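PDB 2QML: BH2621 protein from Bacillus halodurans, which is of unknown function but belongs to the GNAT acetyltransferase family and probably transfers an acyl group to an amine, perhaps in siderophore biosynthesis. Local coordinates for residues 70-75 with 84-89. Sequence-based numbering, arbitrary orientation. Where two conformers were deposited one is given.
Sequences QTLMVG and YWESYW
Gln70 meets Tyr88 at a non-hydrogen-bonded pair, CB to CB 3.8 Å, where strands 70-75 and 84-89 run antiparallel at 166° as the two arms of a beta hairpin. In the conformer given, the Gln70 chain is extended beyond CG and runs alongside Glu86, pointing the same way; a water donates to Glu86 OE1. Thr71 and Ser87 exchange backbone bonds, Thr71 N to Ser87 O at 2.8 Å and Ser87 N to Thr71 O at 2.9 Å; their hydroxyls bond outside the hairpin, to Leu8 N and to Lys134 NZ of helix 123-135 respectively. Leu72 has CG beside the backbone N (chi1 -81°), which sets CG 3.3 Å from Tyr84 OH; Leu72 CD2 touches the same oxygen. That hydroxyl donates to the anti lone pair of Glu86 OE2 over 2.5 Å, while helix 54-65 packs on Leu72 and Glu86. On the face that carries Thr71 and Ser87, selenomethionine Met73 forms a hydrogen-bonded pair with Trp85: Met73 N to Trp85 O and Trp85 N to Met73 O are both 2.9 Å, the second more bent (137° at the hydrogen). Met73 O also lies in the indole plane at its edge, 3.5 Å from Trp85 CD1. Gly75 N approaches this edge too, whose NE1 bonds Ser83 OG. Within this central hairpin of the GNAT sheet, the buried Glu86 carboxylate is thus gripped at both oxygens, by a tyrosine hydroxyl and by water, which together hold its orientation.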
# COMPACT_ATOMS: atom_id res chain seq x y z
N GLN A 70 -11.87 0.62 4.67
CA GLN A 70 -10.52 0.12 4.45
C GLN A 70 -10.24 -1.27 5.04
O GLN A 70 -10.95 -1.76 5.90
CB GLN A 70 -9.49 1.13 4.98
CG GLN A 70 -9.48 1.33 6.51
CD GLN A 70 -8.42 2.32 6.92
OE1 GLN A 70 -7.34 2.36 6.34
NE2 GLN A 70 -8.73 3.14 7.91
N THR A 71 -9.19 -1.89 4.48
CA THR A 71 -8.67 -3.18 4.89
C THR A 71 -7.21 -2.99 5.25
O THR A 71 -6.47 -2.39 4.46
CB THR A 71 -8.75 -4.24 3.77
OG1 THR A 71 -10.10 -4.30 3.34
CG2 THR A 71 -8.30 -5.63 4.23
N LEU A 72 -6.82 -3.41 6.45
CA LEU A 72 -5.42 -3.39 6.90
C LEU A 72 -4.83 -4.76 6.72
O LEU A 72 -5.42 -5.76 7.21
CB LEU A 72 -5.30 -3.01 8.37
CG LEU A 72 -5.37 -1.51 8.68
CD1 LEU A 72 -6.60 -0.80 8.07
CD2 LEU A 72 -5.33 -1.32 10.20
N MSE A 73 -3.65 -4.82 6.10
CA MSE A 73 -2.99 -6.11 5.91
C MSE A 73 -1.51 -6.09 6.22
O MSE A 73 -0.82 -5.05 6.12
CB MSE A 73 -3.15 -6.59 4.47
CG MSE A 73 -4.56 -6.50 3.94
SE MSE A 73 -4.66 -7.23 2.16
CE MSE A 73 -5.23 -9.03 2.51
N VAL A 74 -1.02 -7.28 6.57
CA VAL A 74 0.38 -7.54 6.77
C VAL A 74 0.79 -8.30 5.52
O VAL A 74 0.09 -9.29 5.17
CB VAL A 74 0.62 -8.40 7.99
CG1 VAL A 74 2.06 -8.99 7.95
CG2 VAL A 74 0.38 -7.55 9.23
N GLY A 75 1.90 -7.93 4.88
CA GLY A 75 2.46 -8.68 3.78
C GLY A 75 3.77 -9.35 4.26
O GLY A 75 4.55 -8.76 5.01
N TYR A 84 3.20 -3.41 5.83
CA TYR A 84 1.88 -3.02 6.31
C TYR A 84 1.21 -2.26 5.16
O TYR A 84 1.86 -1.43 4.50
CB TYR A 84 1.97 -2.23 7.63
CG TYR A 84 0.71 -1.53 8.08
CD1 TYR A 84 -0.30 -2.20 8.78
CD2 TYR A 84 0.51 -0.18 7.81
CE1 TYR A 84 -1.45 -1.54 9.21
CE2 TYR A 84 -0.61 0.46 8.25
CZ TYR A 84 -1.60 -0.24 8.92
OH TYR A 84 -2.72 0.41 9.35
N TRP A 85 -0.08 -2.51 5.01
CA TRP A 85 -0.85 -2.03 3.90
C TRP A 85 -2.23 -1.57 4.35
O TRP A 85 -2.89 -2.22 5.18
CB TRP A 85 -1.01 -3.14 2.82
CG TRP A 85 0.27 -3.79 2.44
CD1 TRP A 85 0.99 -4.69 3.20
CD2 TRP A 85 1.04 -3.52 1.28
NE1 TRP A 85 2.09 -5.01 2.56
CE2 TRP A 85 2.21 -4.31 1.40
CE3 TRP A 85 0.87 -2.71 0.16
CZ2 TRP A 85 3.21 -4.32 0.42
CZ3 TRP A 85 1.84 -2.75 -0.82
CH2 TRP A 85 3.00 -3.54 -0.68
N GLU A 86 -2.67 -0.43 3.84
CA GLU A 86 -4.04 0.03 4.01
C GLU A 86 -4.60 0.14 2.58
O GLU A 86 -4.19 0.95 1.79
CB GLU A 86 -4.12 1.33 4.78
CG GLU A 86 -3.62 1.23 6.18
CD GLU A 86 -3.55 2.57 6.92
OE1 GLU A 86 -3.82 3.63 6.29
OE2 GLU A 86 -3.22 2.54 8.14
N SER A 87 -5.56 -0.70 2.29
CA SER A 87 -6.33 -0.72 1.04
C SER A 87 -7.69 -0.03 1.29
O SER A 87 -8.44 -0.41 2.20
CB SER A 87 -6.50 -2.15 0.58
OG SER A 87 -7.35 -2.23 -0.51
N TYR A 88 -8.06 0.98 0.49
CA TYR A 88 -9.28 1.73 0.77
C TYR A 88 -10.05 2.15 -0.48
O TYR A 88 -9.53 2.10 -1.58
CB TYR A 88 -8.94 2.96 1.64
CG TYR A 88 -8.01 3.97 0.95
CD1 TYR A 88 -8.55 5.00 0.22
CD2 TYR A 88 -6.61 3.90 1.09
CE1 TYR A 88 -7.71 5.92 -0.43
CE2 TYR A 88 -5.79 4.84 0.43
CZ TYR A 88 -6.36 5.84 -0.29
OH TYR A 88 -5.59 6.80 -0.95
N TRP A 89 -11.34 2.47 -0.26
CA TRP A 89 -12.21 3.05 -1.27
C TRP A 89 -12.02 4.55 -1.26
O TRP A 89 -12.13 5.22 -0.22
CB TRP A 89 -13.68 2.75 -0.99
CG TRP A 89 -14.01 1.29 -1.06
CD1 TRP A 89 -14.29 0.45 0.01
CD2 TRP A 89 -14.10 0.46 -2.23
NE1 TRP A 89 -14.58 -0.80 -0.44
CE2 TRP A 89 -14.47 -0.83 -1.81
CE3 TRP A 89 -13.96 0.70 -3.61
CZ2 TRP A 89 -14.64 -1.88 -2.70
CZ3 TRP A 89 -14.15 -0.33 -4.48
CH2 TRP A 89 -14.50 -1.61 -4.03
O HOH W 1 -6.50 4.18 5.00